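Side-chain contacts in phenylalanine--tRNA ligase beta subunit (Bacteroides fragilis, PDB 3IG2), which forms, with the alpha subunit, the tetramer that attaches phenylalanine to tRNA(Phe) using ATP, this chain being the catalytic-like core domain of the beta subunit: residues B[29-33]-B[34-38]; B[62-65]-B[66-69]; B[186-189]-B[190-194]. All blocks are in the same frame, centred on the assembly; numbering follows the deposited sequence.

Interaction 1: residues B[29-33]-B[34-38]; sequences SLTRA and AYYDG
The aromatic ring of Tyr35 and the guanidinium of Arg32 meet with their planes perpendicular: the ring offers a face to the arginine's aliphatic chain, while the guanidinium meets the ring at its own edge. Over one face of the Tyr35 ring sits Arg32 CB, 3.9 Å from the ring centroid and almost on the normal, a CH-pi contact; Arg32 CD follows over the same ring, 3.8 Å from Tyr35 CE1. The guanidinium turns one face to Ala34, whose CB lies over the centre of the group, 3.8 Å from Arg32 CZ, while Tyr35 CE1 comes to its edge. Because Arg32 CG stands anti to the backbone N (chi1 172°) and the chain runs extended to NE, the aliphatic part crosses the ring and the charged end passes beyond it to a salt bridge with Asp57. The Tyr36 ring presents its edge instead, with Ala33 O in the ring plane and Thr31 CG2 also at the edge. One water joins Thr31 OG1 to Tyr36 OH, 2.6 Å from the latter; the same hydroxyl bonds to Gln63 N. A second water donates to both Ala33 O and Asp37 OD2. Along the backbone, Tyr35 N bonds to Arg32 O (3.1 Å) and Tyr36 N to Ala33 O (2.9 Å). Such successive three-residue steps define a 3-10 turn, which here follows edge strand 30-31 of a small antiparallel sheet.

Interaction 2: residues B[62-65]-B[66-69]; sequences RQTL and LFGG
Thr64 and Leu66 form an ST turn at the start of helix 66-75, in the buried middle of the catalytic-like domain: a threonine hydroxyl takes the N-H two residues ahead, at the point where the first N-H groups lack helical carbonyl partners. The threonine can be followed outward. Its CB stays 3.9 Å from Leu66 N and divides the work between two branches. OG1, anti to the backbone N (chi1 178°), accepts from Leu66 N at 3.1 Å in a nearly straight bond, 172° at the hydrogen, and rests beside Leu66 CB at 3.6 Å; the two side chains run side by side in the same direction. That torsion sends CG2 into the space between backbone N and carbonyl carbon, from which it reaches the Phe67 ring at an oblique approach, 3.6 Å from Phe67 CE2. Polar and apolar branches of one residue thus bind the helix start and pack its first aromatic residue. Elsewhere the Phe67 ring meets those of Tyr35 and Phe196, and forms an edge-to-face pair with Tyr36. Leu65 turns the other way, laying CD2 over the centre of one face of the Arg62 guanidinium, a group that also makes a salt bridge to Glu88. The weak, long bond from Gly69 N to Leu65 O, 3.5 Å, begins the helical pattern. A water closes the turn, donating to Thr64 O at 2.7 Å and accepting from Gly68 N at 3.0 Å.

Interaction 3: residues B[186-189]-B[190-194]; sequences GVVT and KKMLK
Thr189 and Met192 (modelled as selenomethionine) cross obliquely at a classic helix N-cap, where strand 181-188 of the domain's main sheet gives way to the short helix 190-195. Thr189 occupies the cap position. Its OG1 lies between its own backbone N and carbonyl carbon (chi1 72°), a torsion that turns the hydroxyl back over the first helical turn. There it accepts from Met192 N at 3.2 Å, with an angle of 153° at the hydrogen, and packs against Met192 CB at 3.3 Å. Beyond CG the Met192 chain bends away from the cap, and helix 66-75 receives its end. The apolar counterpart comes from the residue before the cap. Val188 CG1 meets two side chains at once: Met192 CB, crossing at about a right angle, and Leu193 CD2, set obliquely, each 3.9 Å away. On the sheet side, Val188 and Leu193 both rest on Val202 of the adjacent strand, joining the helix to the sheet. Leu193 also brings its CG to within 3.4 Å of Thr189 O, and that oxygen takes the first regular helical bond, from Leu193 N at 3.1 Å, with the donor in the carbonyl plane.

The three contacts come in series along the chain, each at a local turn into a helical segment: interaction 1 follows strand 30-31, interaction 2 opens helix 66-75 and interaction 3 opens helix 190-195. The centres of interactions 1 and 2 lie about 9 Å apart. Those of interactions 2 and 3 are about 14 Å apart, and those of interactions 1 and 3 about 16 Å. Interaction 2 is the middle piece. It touches interaction 1 through a probable backbone hydrogen bond from Arg62 N to Ser29 O, and interaction 3 where Met192 CE packs on Phe67 CE1 at 3.7 Å. Interactions 1 and 3 do not touch. Together they link the small three-stranded sheet to the large mixed sheet within a single catalytic-like domain.

Interaction 1: residues B[29-33]-B[34-38]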
loop_
_atom_site.group_PDB
_atom_site.type_symbol
_atom_site.label_atom_id
_atom_site.label_comp_id
_atom_site.label_asym_id
_atom_site.label_seq_id
_atom_site.Cartn_x
_atom_site.Cartn_y
_atom_site.Cartn_z
ATOM N N SER B 29 24.347 6.843 23.237
ATOM C CA SER B 29 24.153 6.195 24.519
ATOM C C SER B 29 24.557 7.087 25.687
ATOM O O SER B 29 24.064 6.888 26.802
ATOM C CB SER B 29 24.912 4.885 24.539
ATOM O OG SER B 29 24.326 4.043 23.552
ATOM N N LEU B 30 25.442 8.054 25.448
ATOM C CA LEU B 30 25.818 9.029 26.483
ATOM C C LEU B 30 24.669 10.038 26.578
ATOM O O LEU B 30 24.231 10.578 25.556
ATOM C CB LEU B 30 27.127 9.729 26.120
ATOM C CG LEU B 30 27.697 10.852 27.009
ATOM C CD1 LEU B 30 27.894 10.411 28.469
ATOM C CD2 LEU B 30 29.015 11.415 26.457
ATOM N N THR B 31 24.183 10.274 27.793
ATOM C CA THR B 31 22.975 11.079 27.976
ATOM C C THR B 31 23.018 11.943 29.256
ATOM O O THR B 31 24.070 12.044 29.918
ATOM C CB THR B 31 21.731 10.162 27.951
ATOM O OG1 THR B 31 20.547 10.946 27.793
ATOM C CG2 THR B 31 21.636 9.356 29.232
ATOM N N ARG B 32 21.867 12.525 29.590
ATOM C CA ARG B 32 21.693 13.519 30.672
ATOM C C ARG B 32 21.037 12.897 31.914
ATOM O O ARG B 32 19.864 12.493 31.886
ATOM C CB ARG B 32 20.834 14.670 30.130
ATOM C CG ARG B 32 20.371 15.719 31.119
ATOM C CD ARG B 32 19.903 16.943 30.338
ATOM N NE ARG B 32 19.141 17.926 31.119
ATOM C CZ ARG B 32 19.667 18.831 31.956
ATOM N NH1 ARG B 32 20.982 18.893 32.173
ATOM N NH2 ARG B 32 18.872 19.675 32.604
ATOM N N ALA B 33 21.807 12.813 33.003
ATOM C CA ALA B 33 21.341 12.243 34.266
ATOM C C ALA B 33 20.041 12.924 34.784
ATOM O O ALA B 33 19.182 12.273 35.383
ATOM C CB ALA B 33 22.474 12.326 35.339
ATOM N N ALA B 34 19.895 14.221 34.510
ATOM C CA ALA B 34 18.767 15.001 35.027
ATOM C C ALA B 34 17.439 14.567 34.409
ATOM O O ALA B 34 16.391 14.813 34.984
ATOM C CB ALA B 34 19.007 16.503 34.834
ATOM N N TYR B 35 17.486 13.892 33.258
ATOM C CA TYR B 35 16.288 13.316 32.689
ATOM C C TYR B 35 15.656 12.320 33.665
ATOM O O TYR B 35 14.459 12.129 33.670
ATOM C CB TYR B 35 16.604 12.569 31.403
ATOM C CG TYR B 35 16.917 13.382 30.157
ATOM C CD1 TYR B 35 16.524 14.719 30.028
ATOM C CD2 TYR B 35 17.578 12.773 29.085
ATOM C CE1 TYR B 35 16.774 15.421 28.848
ATOM C CE2 TYR B 35 17.831 13.455 27.898
ATOM C CZ TYR B 35 17.423 14.776 27.794
ATOM O OH TYR B 35 17.685 15.446 26.648
ATOM N N TYR B 36 16.476 11.690 34.497
ATOM C CA TYR B 36 16.004 10.632 35.378
ATOM C C TYR B 36 15.546 11.132 36.765
ATOM O O TYR B 36 15.085 10.348 37.591
ATOM C CB TYR B 36 17.093 9.550 35.482
ATOM C CG TYR B 36 17.400 8.911 34.140
ATOM C CD1 TYR B 36 16.724 7.750 33.723
ATOM C CD2 TYR B 36 18.337 9.481 33.261
ATOM C CE1 TYR B 36 16.985 7.169 32.480
ATOM C CE2 TYR B 36 18.600 8.901 32.023
ATOM C CZ TYR B 36 17.916 7.747 31.639
ATOM O OH TYR B 36 18.188 7.172 30.417
ATOM N N ASP B 37 15.654 12.434 37.003
ATOM C CA ASP B 37 15.306 13.023 38.300
ATOM C C ASP B 37 13.911 12.664 38.766
ATOM O O ASP B 37 12.928 12.892 38.061
ATOM C CB ASP B 37 15.449 14.541 38.244
ATOM C CG ASP B 37 16.891 14.991 38.358
ATOM O OD1 ASP B 37 17.216 16.115 37.892
ATOM O OD2 ASP B 37 17.699 14.224 38.937
ATOM N N GLY B 38 13.838 12.078 39.952
ATOM C CA GLY B 38 12.563 11.757 40.572
ATOM C C GLY B 38 11.756 10.672 39.880
ATOM O O GLY B 38 10.600 10.446 40.227
HETATM O O HOH W 1 18.423 8.827 28.450
HETATM O O HOH W 2 19.335 12.187 37.948
#

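Interaction 2: residues B[62-65]-B[66-69]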
loop_
_atom_site.group_PDB
_atom_site.type_symbol
_atom_site.label_atom_id
_atom_site.label_comp_id
_atom_site.label_asym_id
_atom_site.label_seq_id
_atom_site.Cartn_x
_atom_site.Cartn_y
_atom_site.Cartn_z
ATOM N N ARG B 62 22.764 5.759 29.089
ATOM C CA ARG B 62 21.296 5.725 29.151
ATOM C C ARG B 62 20.764 4.470 29.851
ATOM O O ARG B 62 21.308 3.367 29.717
ATOM C CB ARG B 62 20.683 5.843 27.753
ATOM C CG ARG B 62 21.110 4.721 26.807
ATOM C CD ARG B 62 20.460 4.884 25.400
ATOM N NE ARG B 62 20.949 3.827 24.521
ATOM C CZ ARG B 62 20.984 3.879 23.192
ATOM N NH1 ARG B 62 20.560 4.959 22.545
ATOM N NH2 ARG B 62 21.458 2.839 22.518
ATOM N N GLN B 63 19.687 4.667 30.603
ATOM C CA GLN B 63 18.981 3.571 31.249
ATOM C C GLN B 63 17.798 3.135 30.403
ATOM O O GLN B 63 17.347 2.006 30.509
ATOM C CB GLN B 63 18.470 4.026 32.613
ATOM C CG GLN B 63 18.591 2.981 33.670
ATOM C CD GLN B 63 18.084 3.442 35.045
ATOM O OE1 GLN B 63 18.330 4.582 35.502
ATOM N NE2 GLN B 63 17.405 2.536 35.721
ATOM N N THR B 64 17.275 4.066 29.595
ATOM C CA THR B 64 16.131 3.796 28.730
ATOM C C THR B 64 16.404 4.409 27.365
ATOM O O THR B 64 17.083 5.453 27.271
ATOM C CB THR B 64 14.788 4.378 29.321
ATOM O OG1 THR B 64 13.702 4.131 28.422
ATOM C CG2 THR B 64 14.874 5.890 29.598
ATOM N N LEU B 65 15.832 3.808 26.330
ATOM C CA LEU B 65 15.797 4.445 25.011
ATOM C C LEU B 65 14.879 5.648 24.893
ATOM O O LEU B 65 15.025 6.476 23.972
ATOM C CB LEU B 65 15.373 3.432 23.944
ATOM C CG LEU B 65 16.324 2.230 23.735
ATOM C CD1 LEU B 65 15.831 1.444 22.571
ATOM C CD2 LEU B 65 17.725 2.712 23.500
ATOM N N LEU B 66 13.904 5.752 25.775
ATOM C CA LEU B 66 12.811 6.706 25.558
ATOM C C LEU B 66 13.280 8.106 25.181
ATOM O O LEU B 66 12.827 8.685 24.167
ATOM C CB LEU B 66 11.971 6.817 26.824
ATOM C CG LEU B 66 10.921 7.915 26.848
ATOM C CD1 LEU B 66 9.855 7.642 25.800
ATOM C CD2 LEU B 66 10.303 7.954 28.227
ATOM N N PHE B 67 14.152 8.672 26.017
ATOM C CA PHE B 67 14.467 10.099 25.913
ATOM C C PHE B 67 15.135 10.501 24.600
ATOM O O PHE B 67 14.805 11.540 24.025
ATOM C CB PHE B 67 15.295 10.555 27.107
ATOM C CG PHE B 67 14.628 10.289 28.427
ATOM C CD1 PHE B 67 13.365 10.792 28.696
ATOM C CD2 PHE B 67 15.271 9.550 29.408
ATOM C CE1 PHE B 67 12.762 10.560 29.924
ATOM C CE2 PHE B 67 14.672 9.317 30.639
ATOM C CZ PHE B 67 13.427 9.810 30.897
ATOM N N GLY B 68 16.041 9.664 24.107
ATOM C CA GLY B 68 16.642 9.937 22.829
ATOM C C GLY B 68 15.601 10.037 21.731
ATOM O O GLY B 68 15.705 10.887 20.860
ATOM N N GLY B 69 14.610 9.152 21.762
ATOM C CA GLY B 69 13.518 9.202 20.787
ATOM C C GLY B 69 12.687 10.481 20.906
ATOM O O GLY B 69 12.235 11.013 19.898
HETATM O O HOH W 3 17.447 7.797 25.948
#

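Interaction 3: residues B[186-189]-B[190-194]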
loop_
_atom_site.group_PDB
_atom_site.type_symbol
_atom_site.label_atom_id
_atom_site.label_comp_id
_atom_site.label_asym_id
_atom_site.label_seq_id
_atom_site.Cartn_x
_atom_site.Cartn_y
_atom_site.Cartn_z
ATOM N N GLY B 186 2.609 2.195 25.579
ATOM C CA GLY B 186 1.492 3.053 25.911
ATOM C C GLY B 186 1.668 4.510 25.517
ATOM O O GLY B 186 2.506 4.834 24.689
ATOM N N VAL B 187 0.835 5.366 26.118
ATOM C CA VAL B 187 0.757 6.789 25.796
ATOM C C VAL B 187 1.694 7.507 26.741
ATOM O O VAL B 187 1.578 7.342 27.950
ATOM C CB VAL B 187 -0.686 7.306 26.023
ATOM C CG1 VAL B 187 -0.794 8.806 25.802
ATOM C CG2 VAL B 187 -1.684 6.534 25.126
ATOM N N VAL B 188 2.617 8.288 26.194
ATOM C CA VAL B 188 3.578 9.029 27.000
ATOM C C VAL B 188 2.854 10.155 27.739
ATOM O O VAL B 188 1.987 10.784 27.169
ATOM C CB VAL B 188 4.761 9.590 26.130
ATOM C CG1 VAL B 188 5.685 10.536 26.922
ATOM C CG2 VAL B 188 5.551 8.465 25.511
ATOM N N THR B 189 3.201 10.398 29.000
ATOM C CA THR B 189 2.560 11.479 29.769
ATOM C C THR B 189 2.728 12.856 29.101
ATOM O O THR B 189 3.754 13.152 28.497
ATOM C CB THR B 189 3.075 11.582 31.231
ATOM O OG1 THR B 189 4.407 12.104 31.247
ATOM C CG2 THR B 189 3.043 10.235 31.941
ATOM N N LYS B 190 1.688 13.676 29.195
ATOM C CA LYS B 190 1.720 15.056 28.741
ATOM C C LYS B 190 2.880 15.871 29.343
ATOM O O LYS B 190 3.548 16.630 28.630
ATOM C CB LYS B 190 0.395 15.714 29.092
ATOM C CG LYS B 190 -0.462 16.016 27.882
ATOM C CD LYS B 190 -0.925 14.780 27.129
ATOM C CE LYS B 190 -2.115 15.130 26.223
ATOM N NZ LYS B 190 -3.230 15.836 26.937
ATOM N N LYS B 191 3.106 15.712 30.648
ATOM C CA LYS B 191 4.204 16.395 31.337
ATOM C C LYS B 191 5.519 16.096 30.617
ATOM O O LYS B 191 6.303 16.988 30.329
ATOM C CB LYS B 191 4.234 15.991 32.824
ATOM C CG LYS B 191 5.557 16.213 33.566
ATOM C CD LYS B 191 5.324 16.211 35.091
ATOM C CE LYS B 191 6.625 16.422 35.852
ATOM N NZ LYS B 191 6.432 16.360 37.342
HETATM N N MSE B 192 5.730 14.838 30.266
HETATM C CA MSE B 192 6.955 14.456 29.573
HETATM C C MSE B 192 7.105 14.990 28.151
HETATM O O MSE B 192 8.201 15.341 27.745
HETATM C CB MSE B 192 7.089 12.944 29.584
HETATM C CG MSE B 192 7.631 12.526 30.904
HETATM SE SE MSE B 192 9.514 12.318 30.645
HETATM C CE MSE B 192 9.086 10.598 29.832
ATOM N N LEU B 193 6.018 15.034 27.394
ATOM C CA LEU B 193 6.062 15.636 26.066
ATOM C C LEU B 193 6.498 17.100 26.186
ATOM O O LEU B 193 7.322 17.590 25.413
ATOM C CB LEU B 193 4.666 15.562 25.423
ATOM C CG LEU B 193 4.111 14.153 25.276
ATOM C CD1 LEU B 193 2.677 14.169 24.775
ATOM C CD2 LEU B 193 5.001 13.385 24.354
ATOM N N LYS B 194 5.919 17.788 27.161
ATOM C CA LYS B 194 6.183 19.198 27.380
ATOM C C LYS B 194 7.653 19.430 27.708
ATOM O O LYS B 194 8.302 20.291 27.123
ATOM C CB LYS B 194 5.312 19.696 28.522
ATOM C CG LYS B 194 5.539 21.144 28.870
ATOM C CD LYS B 194 4.868 22.050 27.862
ATOM C CE LYS B 194 3.431 22.340 28.242
ATOM N NZ LYS B 194 3.149 23.798 28.080
#